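Local coordinates for probable E3 ubiquitin-protein ligase HERC1 (Homo sapiens, PDB 4QT6) that probably acts as an E3 ubiquitin ligase, its SPRY domain being of a kind that commonly serves protein recognition, at residues 74-79 against 113-118. Sequence-based numbering, arbitrary orientation.
Sequences DMWLYR and RTISFG. With ARF (formamide), chain C; ARF (formamide), chain B.
Y78 sets the CD2 side of its ring over one face of F117, toward the rim, in an offset stack with the centroids 4.8 Å apart and the planes 29° from parallel. The closest atoms are Y78 CD2 and F117 CG, at 3.5 Å, while Y78 CB rests over the same phenyl face, 4.0 Å from its centroid, in a CH-pi contact. The two side chains lie side by side, pointing opposite ways: Y78, with CG anti to the backbone N (chi1 173°), runs its ring past F117 CB toward strand 114-119, and F117 reaches back toward 74-79. That carries the phenol to a formamide whose N donates to Y78 OH at 2.9 Å, nearly straight, and more weakly to the carbonyl O of F117; Y78 OH is also hydrogen-bonded to S96 O. With an alanine in place of Y78, the F117 face would probably lose its aromatic cover and S96 O its hydroxyl partner. Two residues back, the I115 side chain comes in nearly perpendicular to that of W76, and I115 CD1 sits over the five-membered ring, 3.7 Å from W76 CG. H87 stacks on that indole and F128 meets it edge-to-face. All four side chains are buried and join strand 75-79 of one antiparallel sheet to strand 114-119 of the other, forming part of the hydrophobic core between the two layers of the SPRY beta-sandwich.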
loop_
_atom_site.group_PDB
_atom_site.type_symbol
_atom_site.label_atom_id
_atom_site.label_comp_id
_atom_site.label_asym_id
_atom_site.label_seq_id
_atom_site.Cartn_x
_atom_site.Cartn_y
_atom_site.Cartn_z
ATOM N N ASP A 74 0.759 3.679 -12.009
ATOM C CA ASP A 74 1.626 4.450 -11.108
ATOM C C ASP A 74 1.884 3.693 -9.816
ATOM O O ASP A 74 2.913 3.938 -9.162
ATOM C CB ASP A 74 1.018 5.813 -10.787
ATOM C CG ASP A 74 1.110 6.778 -11.941
ATOM O OD1 ASP A 74 2.041 6.642 -12.778
ATOM O OD2 ASP A 74 0.259 7.686 -11.984
HETATM N N MSE A 75 0.974 2.793 -9.474
HETATM C CA MSE A 75 1.007 2.044 -8.210
HETATM C C MSE A 75 0.989 0.557 -8.453
HETATM O O MSE A 75 0.527 0.063 -9.496
HETATM C CB MSE A 75 -0.167 2.426 -7.305
HETATM C CG MSE A 75 -0.311 3.939 -7.197
HETATM SE SE MSE A 75 -1.770 4.351 -5.919
HETATM C CE MSE A 75 -1.110 6.121 -5.416
ATOM N N TRP A 76 1.491 -0.167 -7.483
ATOM C CA TRP A 76 1.425 -1.617 -7.419
ATOM C C TRP A 76 0.705 -1.917 -6.114
ATOM O O TRP A 76 1.212 -1.594 -5.023
ATOM C CB TRP A 76 2.830 -2.225 -7.377
ATOM C CG TRP A 76 3.591 -2.286 -8.678
ATOM C CD1 TRP A 76 3.781 -3.405 -9.446
ATOM C CD2 TRP A 76 4.308 -1.233 -9.328
ATOM N NE1 TRP A 76 4.527 -3.102 -10.537
ATOM C CE2 TRP A 76 4.893 -1.788 -10.495
ATOM C CE3 TRP A 76 4.488 0.129 -9.074
ATOM C CZ2 TRP A 76 5.647 -1.027 -11.376
ATOM C CZ3 TRP A 76 5.254 0.879 -9.956
ATOM C CH2 TRP A 76 5.836 0.292 -11.085
ATOM N N LEU A 77 -0.487 -2.495 -6.193
ATOM C CA LEU A 77 -1.392 -2.497 -5.053
ATOM C C LEU A 77 -1.910 -3.870 -4.696
ATOM O O LEU A 77 -2.096 -4.738 -5.557
ATOM C CB LEU A 77 -2.571 -1.573 -5.313
ATOM C CG LEU A 77 -2.244 -0.105 -5.487
ATOM C CD1 LEU A 77 -3.468 0.668 -5.966
ATOM C CD2 LEU A 77 -1.697 0.488 -4.192
ATOM N N TYR A 78 -2.207 -4.028 -3.414
ATOM C CA TYR A 78 -2.676 -5.265 -2.803
ATOM C C TYR A 78 -3.917 -4.893 -1.981
ATOM O O TYR A 78 -3.882 -4.049 -1.069
ATOM C CB TYR A 78 -1.519 -5.879 -1.977
ATOM C CG TYR A 78 -1.761 -7.084 -1.112
ATOM C CD1 TYR A 78 -2.685 -8.057 -1.469
ATOM C CD2 TYR A 78 -0.968 -7.316 0.021
ATOM C CE1 TYR A 78 -2.884 -9.170 -0.660
ATOM C CE2 TYR A 78 -1.152 -8.433 0.821
ATOM C CZ TYR A 78 -2.103 -9.368 0.462
ATOM O OH TYR A 78 -2.281 -10.474 1.282
ATOM N N ARG A 79 -5.037 -5.508 -2.352
ATOM C CA ARG A 79 -6.367 -5.111 -1.870
ATOM C C ARG A 79 -6.836 -5.927 -0.658
ATOM O O ARG A 79 -6.882 -7.176 -0.705
ATOM C CB ARG A 79 -7.349 -5.254 -3.040
ATOM C CG ARG A 79 -8.787 -4.886 -2.761
ATOM C CD ARG A 79 -9.587 -4.991 -4.052
ATOM N NE ARG A 79 -11.028 -4.900 -3.844
ATOM C CZ ARG A 79 -11.947 -5.410 -4.669
ATOM N NH1 ARG A 79 -11.581 -6.072 -5.775
ATOM N NH2 ARG A 79 -13.235 -5.266 -4.377
ATOM N N ARG A 113 13.807 -6.366 -9.116
ATOM C CA ARG A 113 12.597 -5.743 -9.703
ATOM C C ARG A 113 11.341 -6.538 -9.341
ATOM O O ARG A 113 10.493 -6.877 -10.191
ATOM C CB ARG A 113 12.760 -5.503 -11.223
ATOM C CG ARG A 113 14.003 -4.689 -11.571
ATOM C CD ARG A 113 14.159 -4.386 -13.066
ATOM N N THR A 114 11.207 -6.829 -8.051
ATOM C CA THR A 114 10.100 -7.614 -7.559
ATOM C C THR A 114 9.533 -6.971 -6.303
ATOM O O THR A 114 10.217 -6.208 -5.609
ATOM C CB THR A 114 10.460 -9.076 -7.221
ATOM O OG1 THR A 114 11.364 -9.135 -6.090
ATOM C CG2 THR A 114 11.043 -9.767 -8.465
ATOM N N ILE A 115 8.253 -7.253 -6.102
ATOM C CA ILE A 115 7.533 -6.914 -4.875
ATOM C C ILE A 115 6.890 -8.158 -4.307
ATOM O O ILE A 115 6.234 -8.938 -5.043
ATOM C CB ILE A 115 6.428 -5.873 -5.159
ATOM C CG1 ILE A 115 7.056 -4.547 -5.590
ATOM C CG2 ILE A 115 5.537 -5.708 -3.932
ATOM C CD1 ILE A 115 6.102 -3.654 -6.351
ATOM N N SER A 116 7.070 -8.388 -3.004
ATOM C CA SER A 116 6.449 -9.524 -2.340
ATOM C C SER A 116 5.698 -9.035 -1.109
ATOM O O SER A 116 6.054 -7.995 -0.564
ATOM C CB SER A 116 7.512 -10.559 -1.945
ATOM O OG SER A 116 8.345 -10.898 -3.044
ATOM N N PHE A 117 4.657 -9.763 -0.724
ATOM C CA PHE A 117 3.828 -9.439 0.435
ATOM C C PHE A 117 3.602 -10.663 1.317
ATOM O O PHE A 117 3.258 -11.736 0.816
ATOM C CB PHE A 117 2.437 -8.959 0.002
ATOM C CG PHE A 117 2.428 -7.666 -0.768
ATOM C CD1 PHE A 117 2.785 -6.462 -0.171
ATOM C CD2 PHE A 117 2.011 -7.641 -2.093
ATOM C CE1 PHE A 117 2.762 -5.274 -0.903
ATOM C CE2 PHE A 117 1.974 -6.473 -2.810
ATOM C CZ PHE A 117 2.344 -5.272 -2.209
ATOM N N GLY A 118 3.754 -10.491 2.623
ATOM C CA GLY A 118 3.435 -11.518 3.590
ATOM C C GLY A 118 2.402 -10.991 4.551
ATOM O O GLY A 118 2.374 -9.798 4.847
HETATM N N ARF C . 0.020 -12.233 1.372
HETATM C C ARF C . 0.044 -13.568 1.279
HETATM O O ARF C . -0.999 -14.178 1.076
HETATM N N ARF B . -15.372 -3.873 -0.052
HETATM C C ARF B . -15.138 -4.226 -1.314
HETATM O O ARF B . -14.098 -3.908 -1.871
#